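Local coordinates for protein nucleoporin nup120 (Schizosaccharomyces pombe, PDB 4GQ2) that serves as a structural component of the nuclear pore complex, whose nucleoporins can also dock transiently associated nuclear transport factors, at residues C185-N190 with N236-M241; Y547-F552 with Q655-F660. One frame throughout, in Å; residues are numbered along the deposited sequence.

Contact 1. Residues C185-N190 with N236-M241; sequences CVSFFN and NTIISM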
loop_
_atom_site.group_PDB
_atom_site.type_symbol
_atom_site.label_atom_id
_atom_site.label_comp_id
_atom_site.label_asym_id
_atom_site.label_seq_id
_atom_site.Cartn_x
_atom_site.Cartn_y
_atom_site.Cartn_z
ATOM N N CYS A 185 -19.635 25.650 -33.765
ATOM C CA CYS A 185 -20.976 26.198 -33.639
ATOM C C CYS A 185 -21.327 26.442 -32.182
ATOM O O CYS A 185 -21.010 25.632 -31.312
ATOM C CB CYS A 185 -22.005 25.259 -34.256
ATOM S SG CYS A 185 -21.825 25.062 -36.038
ATOM N N VAL A 186 -21.991 27.566 -31.933
ATOM C CA VAL A 186 -22.405 27.959 -30.596
ATOM C C VAL A 186 -23.866 28.396 -30.659
ATOM O O VAL A 186 -24.222 29.296 -31.420
ATOM C CB VAL A 186 -21.525 29.108 -30.050
ATOM C CG1 VAL A 186 -21.989 29.553 -28.671
ATOM C CG2 VAL A 186 -20.061 28.700 -30.015
ATOM N N SER A 187 -24.712 27.740 -29.872
ATOM C CA SER A 187 -26.124 28.101 -29.789
ATOM C C SER A 187 -26.361 28.986 -28.575
ATOM O O SER A 187 -25.585 28.958 -27.609
ATOM C CB SER A 187 -27.006 26.849 -29.720
ATOM O OG SER A 187 -26.805 26.140 -28.509
ATOM N N PHE A 188 -27.442 29.758 -28.621
ATOM C CA PHE A 188 -27.706 30.744 -27.581
ATOM C C PHE A 188 -28.900 30.386 -26.716
ATOM O O PHE A 188 -29.848 29.759 -27.185
ATOM C CB PHE A 188 -27.848 32.141 -28.189
ATOM C CG PHE A 188 -26.639 32.579 -28.966
ATOM C CD1 PHE A 188 -25.507 33.058 -28.309
ATOM C CD2 PHE A 188 -26.622 32.498 -30.357
ATOM C CE1 PHE A 188 -24.390 33.459 -29.025
ATOM C CE2 PHE A 188 -25.504 32.897 -31.079
ATOM C CZ PHE A 188 -24.389 33.380 -30.412
ATOM N N PHE A 189 -28.840 30.797 -25.452
ATOM C CA PHE A 189 -29.827 30.410 -24.452
ATOM C C PHE A 189 -31.257 30.807 -24.821
ATOM O O PHE A 189 -32.192 30.028 -24.603
ATOM C CB PHE A 189 -29.461 30.986 -23.079
ATOM C CG PHE A 189 -30.422 30.603 -21.995
ATOM C CD1 PHE A 189 -30.241 29.430 -21.274
ATOM C CD2 PHE A 189 -31.525 31.399 -21.715
ATOM C CE1 PHE A 189 -31.136 29.064 -20.283
ATOM C CE2 PHE A 189 -32.427 31.039 -20.727
ATOM C CZ PHE A 189 -32.231 29.871 -20.008
ATOM N N ASN A 190 -31.421 32.015 -25.364
ATOM C CA ASN A 190 -32.746 32.540 -25.710
ATOM C C ASN A 190 -33.144 32.259 -27.164
ATOM O O ASN A 190 -34.185 32.718 -27.631
ATOM C CB ASN A 190 -32.848 34.040 -25.386
ATOM C CG ASN A 190 -32.599 34.343 -23.914
ATOM O OD1 ASN A 190 -31.484 34.198 -23.418
ATOM N ND2 ASN A 190 -33.636 34.776 -23.214
ATOM N N ASN A 236 -37.382 27.786 -31.476
ATOM C CA ASN A 236 -36.258 27.214 -32.216
ATOM C C ASN A 236 -34.937 27.134 -31.416
ATOM O O ASN A 236 -33.922 26.648 -31.937
ATOM C CB ASN A 236 -36.069 27.923 -33.569
ATOM C CG ASN A 236 -35.697 29.389 -33.422
ATOM O OD1 ASN A 236 -36.343 30.140 -32.687
ATOM N ND2 ASN A 236 -34.655 29.806 -34.134
ATOM N N THR A 237 -34.966 27.600 -30.160
ATOM C CA THR A 237 -33.823 27.505 -29.248
ATOM C C THR A 237 -33.281 26.076 -29.199
ATOM O O THR A 237 -34.032 25.124 -28.962
ATOM C CB THR A 237 -34.202 27.918 -27.810
ATOM O OG1 THR A 237 -34.891 29.171 -27.828
ATOM C CG2 THR A 237 -32.955 28.043 -26.933
ATOM N N ILE A 238 -31.979 25.931 -29.433
ATOM C CA ILE A 238 -31.339 24.620 -29.429
ATOM C C ILE A 238 -31.201 24.134 -27.989
ATOM O O ILE A 238 -30.640 24.832 -27.139
ATOM C CB ILE A 238 -29.954 24.645 -30.123
ATOM C CG1 ILE A 238 -30.023 25.348 -31.491
ATOM C CG2 ILE A 238 -29.370 23.236 -30.237
ATOM C CD1 ILE A 238 -30.827 24.623 -32.553
ATOM N N ILE A 239 -31.739 22.950 -27.720
ATOM C CA ILE A 239 -31.644 22.351 -26.387
ATOM C C ILE A 239 -30.722 21.130 -26.367
ATOM O O ILE A 239 -30.463 20.563 -25.309
ATOM C CB ILE A 239 -33.028 21.998 -25.801
ATOM C CG1 ILE A 239 -33.761 20.995 -26.698
ATOM C CG2 ILE A 239 -33.846 23.267 -25.588
ATOM C CD1 ILE A 239 -34.815 20.182 -25.975
ATOM N N SER A 240 -30.236 20.743 -27.546
ATOM C CA SER A 240 -29.300 19.631 -27.706
ATOM C C SER A 240 -28.828 19.576 -29.160
ATOM O O SER A 240 -29.646 19.587 -30.080
ATOM C CB SER A 240 -29.970 18.305 -27.322
ATOM O OG SER A 240 -29.026 17.353 -26.868
ATOM N N MET A 241 -27.514 19.528 -29.367
ATOM C CA MET A 241 -26.961 19.398 -30.721
ATOM C C MET A 241 -25.683 18.563 -30.786
ATOM O O MET A 241 -24.850 18.616 -29.878
ATOM C CB MET A 241 -26.746 20.769 -31.384
ATOM C CG MET A 241 -25.854 21.739 -30.624
ATOM S SD MET A 241 -25.355 23.129 -31.664
ATOM C CE MET A 241 -24.445 24.135 -30.499
HETATM O O HOH W 1 -28.908 26.810 -27.004
HETATM O O HOH W 2 -30.421 28.223 -29.360
#
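Two waters carry the polar part of this contact. The first lies 2.7 Å from Ser187 OG and is hydrogen-bonded to Ile238 O at 2.6 Å, with a weak bond to Phe188 O. The second is hydrogen-bonded to Phe188 O at 2.7 Å and accepts from Ile238 N at 2.8 Å. Both polar backbone atoms of Ile238 thus reach the strand 183-188 through water, with no direct backbone pairing. Ser187 OG sits between its own N and carbonyl carbon (chi1 67°), where it can meet the first water.

The apolar contacts lie beside these waters. Ser187 CB packs on Ile238 CB at 3.7 Å. The extended chain of Met241 brings its methyl CE alongside the backbone, 3.7 Å from Ser187 N. Met241 also touches Leu175 and Leu193, on the strands flanking 183-188.

Thr237 packs where the strand runs out into the loop. Its CG2, anti to the backbone N, comes within 3.2 Å of Phe189 O. That oxygen accepts a hydrogen bond from Arg233, and Thr237 OG1 bonds to Ser234 O.

A classic beta bulge sets Ile239 and Ser240 opposite the single residue Leu253, where the chain turns a corner. Strands 183-188 and 238-244 belong to successive four-stranded antiparallel sheets. Such buried packing between neighbouring blades is characteristic of a beta-propeller.

Contact 2. Residues Y547-F552 with Q655-F660; sequences YLIESF and QRLRSF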
loop_
_atom_site.group_PDB
_atom_site.type_symbol
_atom_site.label_atom_id
_atom_site.label_comp_id
_atom_site.label_asym_id
_atom_site.label_seq_id
_atom_site.Cartn_x
_atom_site.Cartn_y
_atom_site.Cartn_z
ATOM N N TYR A 547 -16.289 -10.566 -11.607
ATOM C CA TYR A 547 -15.708 -11.899 -11.707
ATOM C C TYR A 547 -16.515 -12.784 -10.775
ATOM O O TYR A 547 -17.198 -12.275 -9.875
ATOM C CB TYR A 547 -14.222 -11.896 -11.341
ATOM C CG TYR A 547 -13.395 -10.911 -12.148
ATOM C CD1 TYR A 547 -13.390 -9.551 -11.829
ATOM C CD2 TYR A 547 -12.620 -11.333 -13.230
ATOM C CE1 TYR A 547 -12.646 -8.641 -12.562
ATOM C CE2 TYR A 547 -11.867 -10.425 -13.971
ATOM C CZ TYR A 547 -11.884 -9.078 -13.628
ATOM O OH TYR A 547 -11.153 -8.153 -14.350
ATOM N N LEU A 548 -16.461 -14.096 -11.006
ATOM C CA LEU A 548 -17.166 -15.074 -10.170
ATOM C C LEU A 548 -16.987 -14.834 -8.679
ATOM O O LEU A 548 -17.947 -14.916 -7.903
ATOM C CB LEU A 548 -16.706 -16.495 -10.495
ATOM C CG LEU A 548 -17.510 -17.319 -11.495
ATOM C CD1 LEU A 548 -16.911 -18.713 -11.583
ATOM C CD2 LEU A 548 -18.979 -17.384 -11.101
ATOM N N ILE A 549 -15.752 -14.531 -8.291
ATOM C CA ILE A 549 -15.409 -14.311 -6.891
ATOM C C ILE A 549 -16.273 -13.198 -6.274
ATOM O O ILE A 549 -16.719 -13.315 -5.131
ATOM C CB ILE A 549 -13.880 -14.075 -6.711
ATOM C CG1 ILE A 549 -13.482 -14.141 -5.235
ATOM C CG2 ILE A 549 -13.434 -12.776 -7.364
ATOM C CD1 ILE A 549 -13.744 -15.487 -4.598
ATOM N N GLU A 550 -16.535 -12.151 -7.056
ATOM C CA GLU A 550 -17.381 -11.037 -6.622
ATOM C C GLU A 550 -18.823 -11.472 -6.354
ATOM O O GLU A 550 -19.340 -11.218 -5.267
ATOM C CB GLU A 550 -17.319 -9.880 -7.621
ATOM C CG GLU A 550 -15.896 -9.424 -7.904
ATOM C CD GLU A 550 -15.827 -8.114 -8.654
ATOM O OE1 GLU A 550 -15.552 -8.153 -9.867
ATOM O OE2 GLU A 550 -16.039 -7.051 -8.030
ATOM N N SER A 551 -19.448 -12.141 -7.327
ATOM C CA SER A 551 -20.786 -12.744 -7.151
ATOM C C SER A 551 -20.893 -13.607 -5.885
ATOM O O SER A 551 -21.892 -13.550 -5.168
ATOM C CB SER A 551 -21.160 -13.601 -8.366
ATOM O OG SER A 551 -20.887 -12.932 -9.584
ATOM N N PHE A 552 -19.856 -14.393 -5.611
ATOM C CA PHE A 552 -19.843 -15.279 -4.444
ATOM C C PHE A 552 -19.597 -14.565 -3.115
ATOM O O PHE A 552 -19.857 -15.127 -2.052
ATOM C CB PHE A 552 -18.829 -16.409 -4.634
ATOM C CG PHE A 552 -19.300 -17.489 -5.561
ATOM C CD1 PHE A 552 -19.048 -17.412 -6.922
ATOM C CD2 PHE A 552 -20.009 -18.580 -5.074
ATOM C CE1 PHE A 552 -19.485 -18.402 -7.781
ATOM C CE2 PHE A 552 -20.449 -19.576 -5.928
ATOM C CZ PHE A 552 -20.184 -19.485 -7.284
ATOM N N GLN A 655 -12.016 -24.904 -8.014
ATOM C CA GLN A 655 -11.408 -24.903 -9.339
ATOM C C GLN A 655 -12.024 -23.819 -10.223
ATOM O O GLN A 655 -11.303 -23.120 -10.925
ATOM C CB GLN A 655 -11.499 -26.282 -10.002
ATOM C CG GLN A 655 -10.498 -27.309 -9.482
ATOM C CD GLN A 655 -9.053 -26.972 -9.819
ATOM O OE1 GLN A 655 -8.213 -26.828 -8.925
ATOM N NE2 GLN A 655 -8.754 -26.847 -11.112
ATOM N N ARG A 656 -13.346 -23.666 -10.166
ATOM C CA ARG A 656 -14.037 -22.625 -10.937
ATOM C C ARG A 656 -13.576 -21.219 -10.562
ATOM O O ARG A 656 -13.344 -20.387 -11.438
ATOM C CB ARG A 656 -15.558 -22.706 -10.754
ATOM C CG ARG A 656 -16.269 -23.661 -11.693
ATOM C CD ARG A 656 -17.480 -23.012 -12.349
ATOM N NE ARG A 656 -18.548 -22.695 -11.402
ATOM C CZ ARG A 656 -19.507 -21.796 -11.621
ATOM N NH1 ARG A 656 -19.540 -21.106 -12.756
ATOM N NH2 ARG A 656 -20.434 -21.580 -10.697
ATOM N N LEU A 657 -13.455 -20.968 -9.259
ATOM C CA LEU A 657 -13.172 -19.630 -8.739
ATOM C C LEU A 657 -11.792 -19.136 -9.145
ATOM O O LEU A 657 -11.617 -17.958 -9.456
ATOM C CB LEU A 657 -13.336 -19.591 -7.215
ATOM C CG LEU A 657 -14.755 -19.799 -6.673
ATOM C CD1 LEU A 657 -14.747 -20.117 -5.184
ATOM C CD2 LEU A 657 -15.651 -18.603 -6.962
ATOM N N ARG A 658 -10.826 -20.049 -9.173
ATOM C CA ARG A 658 -9.444 -19.713 -9.515
ATOM C C ARG A 658 -9.136 -19.886 -11.000
ATOM O O ARG A 658 -8.014 -19.618 -11.439
ATOM C CB ARG A 658 -8.466 -20.543 -8.675
ATOM C CG ARG A 658 -8.532 -22.041 -8.924
ATOM C CD ARG A 658 -7.798 -22.811 -7.841
ATOM N NE ARG A 658 -6.371 -22.530 -7.878
ATOM C CZ ARG A 658 -5.500 -22.923 -6.957
ATOM N NH1 ARG A 658 -5.908 -23.633 -5.907
ATOM N NH2 ARG A 658 -4.217 -22.601 -7.089
ATOM N N SER A 659 -10.129 -20.340 -11.763
ATOM C CA SER A 659 -9.967 -20.567 -13.200
ATOM C C SER A 659 -9.992 -19.258 -13.964
ATOM O O SER A 659 -10.966 -18.513 -13.884
ATOM C CB SER A 659 -11.072 -21.479 -13.730
ATOM O OG SER A 659 -10.873 -22.816 -13.309
ATOM N N PHE A 660 -8.916 -18.983 -14.696
ATOM C CA PHE A 660 -8.824 -17.772 -15.516
ATOM C C PHE A 660 -8.138 -18.022 -16.851
ATOM O O PHE A 660 -7.132 -18.739 -16.921
ATOM C CB PHE A 660 -8.087 -16.660 -14.763
ATOM C CG PHE A 660 -8.782 -16.225 -13.511
ATOM C CD1 PHE A 660 -9.893 -15.392 -13.574
ATOM C CD2 PHE A 660 -8.343 -16.667 -12.266
ATOM C CE1 PHE A 660 -10.551 -15.001 -12.417
ATOM C CE2 PHE A 660 -8.990 -16.275 -11.108
ATOM C CZ PHE A 660 -10.097 -15.441 -11.181
#
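Leu657 has the most surface buried here, followed by Leu548 and Arg656. Leu657 lies near the end of helix 646-658, and its CA is 6.1 Å from that of Ile549. Its CG stands beside its backbone N (chi1 -66°). From there the methyl CD2 extends to the first turn of helix 548-553. It meets Phe552 CD1 at 3.6 Å, the two side chains meeting at a slant. The same methyl lies 4.2 Å from Leu548 CB and 4.4 Å from Ile549 CD1. One branch of Leu657 therefore gathers three side chains of the facing helix.

Leu548 and Arg656 meet at the more exposed border. Leu548 CD1 sits over one face of the guanidinium, nearer the border of the group than its middle and 3.7 Å from Arg656 NH1. The two side chains run roughly perpendicular. The arginine chain bends at chi2 and chi3, which brings NH2 to the edge of the Phe552 ring, 4.0 Å from Phe552 CZ. Ring and guanidinium planes are 79° apart, so they do not stack. Arg656 NH2 also makes a weak hydrogen bond to Tyr575, whose ring packs edge-to-face with Phe552.

At the other end Tyr547 CD2 touches Phe660 CE1 at 4.3 Å. Both rings also pack on helix 790-803. Tyr547 holds the N-cap position. Its backbone N donates to the anti lone pair of Glu550 OE1 at an angle of 162°, one half of a capping box. That oxygen also forms a salt bridge with Arg544.

The two segments meet through side-chain packing, without direct hydrogen bonds or salt bridges. It joins the short helix following the last propeller strand, 539-544, to helix 646-658 of the alpha-helical domain, a helix-to-helix packing at the junction of propeller and helical domain.

Contacts 1 and 2 lie in different parts of the chain and do not touch. Their centres are about 50 Å apart, and their nearest atoms about 33 Å. Both segments of contact 1 come earlier in the chain than those of contact 2. Contact 1 lies within the propeller, between two of its sheets, about 37 Å from the centre of the chain. Contact 2 is more central, about 20 Å from it, where the helix that follows the propeller meets a later helix of the helical domain. Contact 1 combines side-chain packing with two bridging waters; contact 2 relies on side-chain packing. Contact 1 joins parts of the propeller; contact 2 lies at its junction with the helices.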